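Acetoacetate decarboxylase (Sphingomonas wittichii, PDB 5UPB) is an acetoacetate decarboxylase-like lyase that, as in its family, probably handles keto-acid substrates through a Schiff-base intermediate. Local coordinates at residues 84-89 with 100-105; 56-61 with 157-162. One frame throughout, in Å; residues are numbered along the deposited sequence.

Interaction 1 of 2, residues 84-89 with 100-105; sequences AALSIA and PAFVWV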
loop_
_atom_site.group_PDB
_atom_site.type_symbol
_atom_site.label_atom_id
_atom_site.label_comp_id
_atom_site.label_asym_id
_atom_site.label_seq_id
_atom_site.Cartn_x
_atom_site.Cartn_y
_atom_site.Cartn_z
ATOM N N ALA A 84 -15.500 -2.622 -1.446
ATOM C CA ALA A 84 -16.149 -3.589 -2.319
ATOM C C ALA A 84 -16.936 -4.574 -1.464
ATOM O O ALA A 84 -16.494 -4.984 -0.377
ATOM C CB ALA A 84 -15.107 -4.317 -3.168
ATOM N N ALA A 85 -18.060 -5.037 -1.989
ATOM C CA ALA A 85 -18.895 -5.925 -1.200
ATOM C C ALA A 85 -19.703 -6.857 -2.072
ATOM O O ALA A 85 -20.049 -6.545 -3.219
ATOM C CB ALA A 85 -19.847 -5.146 -0.307
ATOM N N LEU A 86 -20.045 -7.994 -1.463
ATOM C CA LEU A 86 -21.046 -8.931 -1.965
ATOM C C LEU A 86 -22.132 -9.038 -0.906
ATOM O O LEU A 86 -21.860 -9.485 0.218
ATOM C CB LEU A 86 -20.402 -10.296 -2.228
ATOM C CG LEU A 86 -19.269 -10.252 -3.250
ATOM C CD1 LEU A 86 -18.448 -11.531 -3.259
ATOM C CD2 LEU A 86 -19.882 -10.027 -4.620
ATOM N N SER A 87 -23.343 -8.593 -1.236
ATOM C CA SER A 87 -24.436 -8.499 -0.277
ATOM C C SER A 87 -25.613 -9.343 -0.741
ATOM O O SER A 87 -25.886 -9.439 -1.935
ATOM C CB SER A 87 -24.946 -7.036 -0.066
ATOM O OG SER A 87 -23.921 -6.177 0.344
ATOM N N ILE A 88 -26.374 -9.852 0.224
ATOM C CA ILE A 88 -27.426 -10.843 -0.006
ATOM C C ILE A 88 -28.776 -10.222 0.317
ATOM O O ILE A 88 -28.978 -9.684 1.413
ATOM C CB ILE A 88 -27.182 -12.091 0.857
ATOM C CG1 ILE A 88 -25.814 -12.683 0.511
ATOM C CG2 ILE A 88 -28.321 -13.106 0.687
ATOM C CD1 ILE A 88 -25.343 -13.774 1.465
ATOM N N ALA A 89 -29.707 -10.300 -0.631
ATOM C CA ALA A 89 -31.059 -9.839 -0.345
ATOM C C ALA A 89 -31.733 -10.824 0.598
ATOM O O ALA A 89 -31.635 -12.040 0.414
ATOM C CB ALA A 89 -31.866 -9.681 -1.632
ATOM N N PRO A 100 -24.774 -7.568 4.104
ATOM C CA PRO A 100 -23.494 -7.481 3.364
ATOM C C PRO A 100 -22.469 -8.493 3.893
ATOM O O PRO A 100 -21.572 -8.183 4.669
ATOM C CB PRO A 100 -23.080 -6.023 3.591
ATOM C CG PRO A 100 -23.618 -5.722 4.964
ATOM C CD PRO A 100 -24.877 -6.542 5.153
ATOM N N ALA A 101 -22.588 -9.727 3.395
ATOM C CA ALA A 101 -21.828 -10.866 3.934
ATOM C C ALA A 101 -20.327 -10.651 3.845
ATOM O O ALA A 101 -19.605 -10.901 4.810
ATOM C CB ALA A 101 -22.199 -12.137 3.175
ATOM N N PHE A 102 -19.827 -10.291 2.663
ATOM C CA PHE A 102 -18.398 -10.100 2.443
ATOM C C PHE A 102 -18.162 -8.658 2.009
ATOM O O PHE A 102 -18.626 -8.258 0.936
ATOM C CB PHE A 102 -17.851 -11.034 1.358
ATOM C CG PHE A 102 -18.101 -12.503 1.590
ATOM C CD1 PHE A 102 -18.394 -12.998 2.830
ATOM C CD2 PHE A 102 -18.032 -13.375 0.528
ATOM C CE1 PHE A 102 -18.617 -14.348 3.012
ATOM C CE2 PHE A 102 -18.264 -14.708 0.700
ATOM C CZ PHE A 102 -18.553 -15.190 1.950
ATOM N N VAL A 103 -17.363 -7.929 2.779
ATOM C CA VAL A 103 -16.999 -6.545 2.499
ATOM C C VAL A 103 -15.498 -6.390 2.683
ATOM O O VAL A 103 -14.933 -6.886 3.667
ATOM C CB VAL A 103 -17.739 -5.577 3.435
ATOM C CG1 VAL A 103 -17.422 -4.104 3.083
ATOM C CG2 VAL A 103 -19.234 -5.842 3.374
ATOM N N TRP A 104 -14.851 -5.699 1.735
ATOM C CA TRP A 104 -13.440 -5.330 1.827
ATOM C C TRP A 104 -13.346 -3.814 1.681
ATOM O O TRP A 104 -13.979 -3.236 0.792
ATOM C CB TRP A 104 -12.581 -6.035 0.747
ATOM C CG TRP A 104 -12.626 -7.561 0.800
ATOM C CD1 TRP A 104 -11.712 -8.399 1.424
ATOM C CD2 TRP A 104 -13.621 -8.422 0.219
ATOM N NE1 TRP A 104 -12.084 -9.711 1.242
ATOM C CE2 TRP A 104 -13.252 -9.752 0.516
ATOM C CE3 TRP A 104 -14.784 -8.196 -0.525
ATOM C CZ2 TRP A 104 -13.999 -10.847 0.102
ATOM C CZ3 TRP A 104 -15.528 -9.296 -0.948
ATOM C CH2 TRP A 104 -15.117 -10.613 -0.626
ATOM N N VAL A 105 -12.584 -3.177 2.577
ATOM C CA VAL A 105 -12.436 -1.730 2.628
ATOM C C VAL A 105 -10.946 -1.457 2.766
ATOM O O VAL A 105 -10.167 -2.331 3.172
ATOM C CB VAL A 105 -13.285 -1.118 3.791
ATOM C CG1 VAL A 105 -12.755 -1.538 5.174
ATOM C CG2 VAL A 105 -13.345 0.386 3.712
#
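Ala84 and Trp104 are joined through both of their peptide groups: Ala84 N donates to Trp104 O, and Trp104 N donates back to Ala84 O, each over 2.8 Å and almost straight. Two residues on along 84-89, and two back along 100-105, Leu86 and Phe102 make the next hydrogen-bonded pair, but unevenly. Leu86 N reaches Phe102 O at 2.8 Å, whereas Phe102 N donates to Leu86 O over a longer 3.3 Å. The longer bond falls where segment 100-105 takes in an extra residue, since Ala101 and Phe102 both face Leu86; Ala101 absorbs it with a compact backbone (phi -59°, psi -51°).

Between these pairs, Ala85 and Val103 form a non-hydrogen-bonded pair, and each points its CA-H at a carbonyl across the gap, Phe102 O and Ala84 O respectively. On their face of the sheet Ala85 CB meets Val103 CG2 at 3.8 Å. Val103 CG1, anti to its backbone N (chi1 -176°), comes near Ala84 O instead. The other face carries Ala84, Leu86, Phe102 and Trp104. There Leu86 CD1 touches two aromatic rings, both at the edge and near the ring plane: it is 4.2 Å from Phe102 CD2 and 4.3 Å from Trp104 CZ3. The indole is tied down further by a hydrogen bond from NE1 to Glu227, and the Phe102 ring stacks on Phe6 of a neighbouring subunit. Past the bulge, Ser87 OG lies 3.3 Å from Pro100 CA, and Ile88 CD1 rests on Ala101 CB at 3.9 Å. All ten touching residues are buried. The arrangement is that of an antiparallel beta hairpin, strands 80-92 and 95-105, whose second strand turns a corner at a classic beta bulge in the interior of this acetoacetate decarboxylase-family fold.

Interaction 2 of 2, residues 56-61 with 157-162; sequences AYVGAF and TLFRLG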
loop_
_atom_site.group_PDB
_atom_site.type_symbol
_atom_site.label_atom_id
_atom_site.label_comp_id
_atom_site.label_asym_id
_atom_site.label_seq_id
_atom_site.Cartn_x
_atom_site.Cartn_y
_atom_site.Cartn_z
ATOM N N ALA A 56 -23.308 -7.082 -6.026
ATOM C CA ALA A 56 -21.884 -6.798 -5.904
ATOM C C ALA A 56 -21.660 -5.310 -6.167
ATOM O O ALA A 56 -22.281 -4.754 -7.081
ATOM C CB ALA A 56 -21.096 -7.634 -6.904
ATOM N N TYR A 57 -20.853 -4.640 -5.324
ATOM C CA TYR A 57 -20.489 -3.262 -5.637
ATOM C C TYR A 57 -19.032 -2.974 -5.346
ATOM O O TYR A 57 -18.397 -3.597 -4.487
ATOM C CB TYR A 57 -21.367 -2.211 -4.905
ATOM C CG TYR A 57 -21.177 -2.080 -3.406
ATOM C CD1 TYR A 57 -20.085 -1.417 -2.868
ATOM C CD2 TYR A 57 -22.108 -2.597 -2.536
ATOM C CE1 TYR A 57 -19.932 -1.297 -1.490
ATOM C CE2 TYR A 57 -21.966 -2.476 -1.172
ATOM C CZ TYR A 57 -20.882 -1.835 -0.656
ATOM O OH TYR A 57 -20.759 -1.698 0.699
ATOM N N VAL A 58 -18.530 -1.984 -6.077
ATOM C CA VAL A 58 -17.281 -1.310 -5.762
ATOM C C VAL A 58 -17.586 0.175 -5.710
ATOM O O VAL A 58 -18.210 0.709 -6.635
ATOM C CB VAL A 58 -16.193 -1.561 -6.821
ATOM C CG1 VAL A 58 -14.957 -0.764 -6.469
ATOM C CG2 VAL A 58 -15.933 -3.049 -6.968
ATOM N N GLY A 59 -17.194 0.829 -4.630
ATOM C CA GLY A 59 -17.476 2.244 -4.469
ATOM C C GLY A 59 -16.310 3.026 -3.905
ATOM O O GLY A 59 -15.440 2.499 -3.183
ATOM N N ALA A 60 -16.324 4.311 -4.226
ATOM C CA ALA A 60 -15.428 5.310 -3.646
ATOM C C ALA A 60 -16.236 6.214 -2.735
ATOM O O ALA A 60 -17.160 6.908 -3.198
ATOM C CB ALA A 60 -14.731 6.102 -4.766
ATOM N N PHE A 61 -15.891 6.199 -1.445
ATOM C CA PHE A 61 -16.668 6.824 -0.391
ATOM C C PHE A 61 -15.912 7.985 0.228
ATOM O O PHE A 61 -14.682 7.982 0.336
ATOM C CB PHE A 61 -17.031 5.815 0.725
ATOM C CG PHE A 61 -17.951 4.740 0.303
ATOM C CD1 PHE A 61 -17.487 3.668 -0.435
ATOM C CD2 PHE A 61 -19.302 4.812 0.604
ATOM C CE1 PHE A 61 -18.385 2.656 -0.873
ATOM C CE2 PHE A 61 -20.175 3.830 0.170
ATOM C CZ PHE A 61 -19.707 2.757 -0.571
ATOM N N THR A 157 -6.803 -11.711 -6.379
ATOM C CA THR A 157 -7.978 -11.023 -6.901
ATOM C C THR A 157 -9.224 -11.606 -6.243
ATOM O O THR A 157 -9.446 -12.819 -6.258
ATOM C CB THR A 157 -8.079 -11.208 -8.406
ATOM O OG1 THR A 157 -6.830 -10.842 -9.030
ATOM C CG2 THR A 157 -9.209 -10.319 -8.919
ATOM N N LEU A 158 -10.048 -10.738 -5.675
ATOM C CA LEU A 158 -11.295 -11.180 -5.060
ATOM C C LEU A 158 -12.438 -11.153 -6.070
ATOM O O LEU A 158 -13.087 -12.178 -6.315
ATOM C CB LEU A 158 -11.623 -10.282 -3.873
ATOM C CG LEU A 158 -10.553 -10.283 -2.762
ATOM C CD1 LEU A 158 -10.770 -9.047 -1.882
ATOM C CD2 LEU A 158 -10.611 -11.575 -1.988
ATOM N N PHE A 159 -12.718 -9.987 -6.649
ATOM C CA PHE A 159 -13.603 -9.967 -7.807
ATOM C C PHE A 159 -13.357 -8.717 -8.631
ATOM O O PHE A 159 -12.664 -7.790 -8.206
ATOM C CB PHE A 159 -15.082 -10.100 -7.412
ATOM C CG PHE A 159 -15.662 -8.950 -6.628
ATOM C CD1 PHE A 159 -16.286 -7.875 -7.273
ATOM C CD2 PHE A 159 -15.648 -8.966 -5.237
ATOM C CE1 PHE A 159 -16.864 -6.836 -6.545
ATOM C CE2 PHE A 159 -16.218 -7.923 -4.503
ATOM C CZ PHE A 159 -16.847 -6.853 -5.177
ATOM N N ARG A 160 -13.805 -8.790 -9.882
ATOM C CA ARG A 160 -13.754 -7.678 -10.812
ATOM C C ARG A 160 -15.174 -7.369 -11.272
ATOM O O ARG A 160 -15.972 -8.287 -11.452
ATOM C CB ARG A 160 -12.918 -7.997 -12.044
ATOM C CG ARG A 160 -11.569 -8.596 -11.739
ATOM C CD ARG A 160 -11.019 -9.305 -12.962
ATOM N NE ARG A 160 -10.738 -8.378 -14.058
ATOM C CZ ARG A 160 -10.514 -8.773 -15.304
ATOM N NH1 ARG A 160 -10.567 -10.067 -15.621
ATOM N NH2 ARG A 160 -10.242 -7.878 -16.233
ATOM N N LEU A 161 -15.470 -6.089 -11.442
ATOM C CA LEU A 161 -16.764 -5.609 -11.929
ATOM C C LEU A 161 -16.536 -4.583 -13.017
ATOM O O LEU A 161 -15.551 -3.839 -12.993
ATOM C CB LEU A 161 -17.590 -4.885 -10.885
ATOM C CG LEU A 161 -18.154 -5.565 -9.671
ATOM C CD1 LEU A 161 -19.034 -4.531 -8.974
ATOM C CD2 LEU A 161 -18.922 -6.806 -10.071
ATOM N N GLY A 162 -17.501 -4.496 -13.931
ATOM C CA GLY A 162 -17.425 -3.481 -14.961
ATOM C C GLY A 162 -18.796 -3.208 -15.536
ATOM O O GLY A 162 -19.745 -3.976 -15.347
#
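Leu161 pushes its branched end into the backbone of segment 56-61, and this is the closely packed part of the contact. Its CD1 lies 3.8 Å from Ala56 O and 3.9 Å from Tyr57 CA, while CD2 meets Ala56 CB at 3.9 Å. Beside it Phe159, its CB pointing toward 56-61 and its CG set between the backbone N and the carbonyl carbon (chi1 66°), brings up its ring tip: CZ is 3.7 Å from Tyr57 O, which sits at the ring edge and in its plane, and CE1 is 3.9 Å from Val58 CG2. The Val58 side chain runs alongside those of Phe159 and Leu161, pointing the other way, and its CG2 also reaches Leu161 CD1 at 4.0 Å.

No hydrogen bond links the segments. They cross at -79°, with axes 7.9 Å apart, as where layers of beta sheet pack nearly at right angles. A classic beta bulge, where Leu158 and Phe159 both face Cys151, interrupts the second strand.

Away from this apolar core, Arg160 and Tyr57 are partly exposed, their polar ends taken up outside the contact. Arg160 starts away from 56-61, forming a salt bridge with Glu220 and a hydrogen bond to Arg74 O of a neighbouring subunit; Tyr57 also starts away from 157-162, and its OH is hydrogen-bonded to Glu83.

The two contacts lie with their centres 10 Å apart and meet directly, because strands 53-65 and 80-92 are antiparallel neighbours that follow each other in the chain. Ala85 N probably hydrogen-bonds to Tyr57 O at 2.9 Å, and Leu86 CD2 packs on Ala56 CB at 3.5 Å. Along the sequence interaction 1 is nested inside the loop closed by interaction 2: 56-61 comes first, then the hairpin of 84-89 and 100-105, and finally 157-162. Interaction 1 thus joins consecutive strands of a hairpin, whereas interaction 2 brings in the distant strand 156-166, whose Leu158 and Phe159 also touch Trp104. Apolar side chains of 56-61, 84-89 and 157-162 thus meet in the buried region where these strands converge.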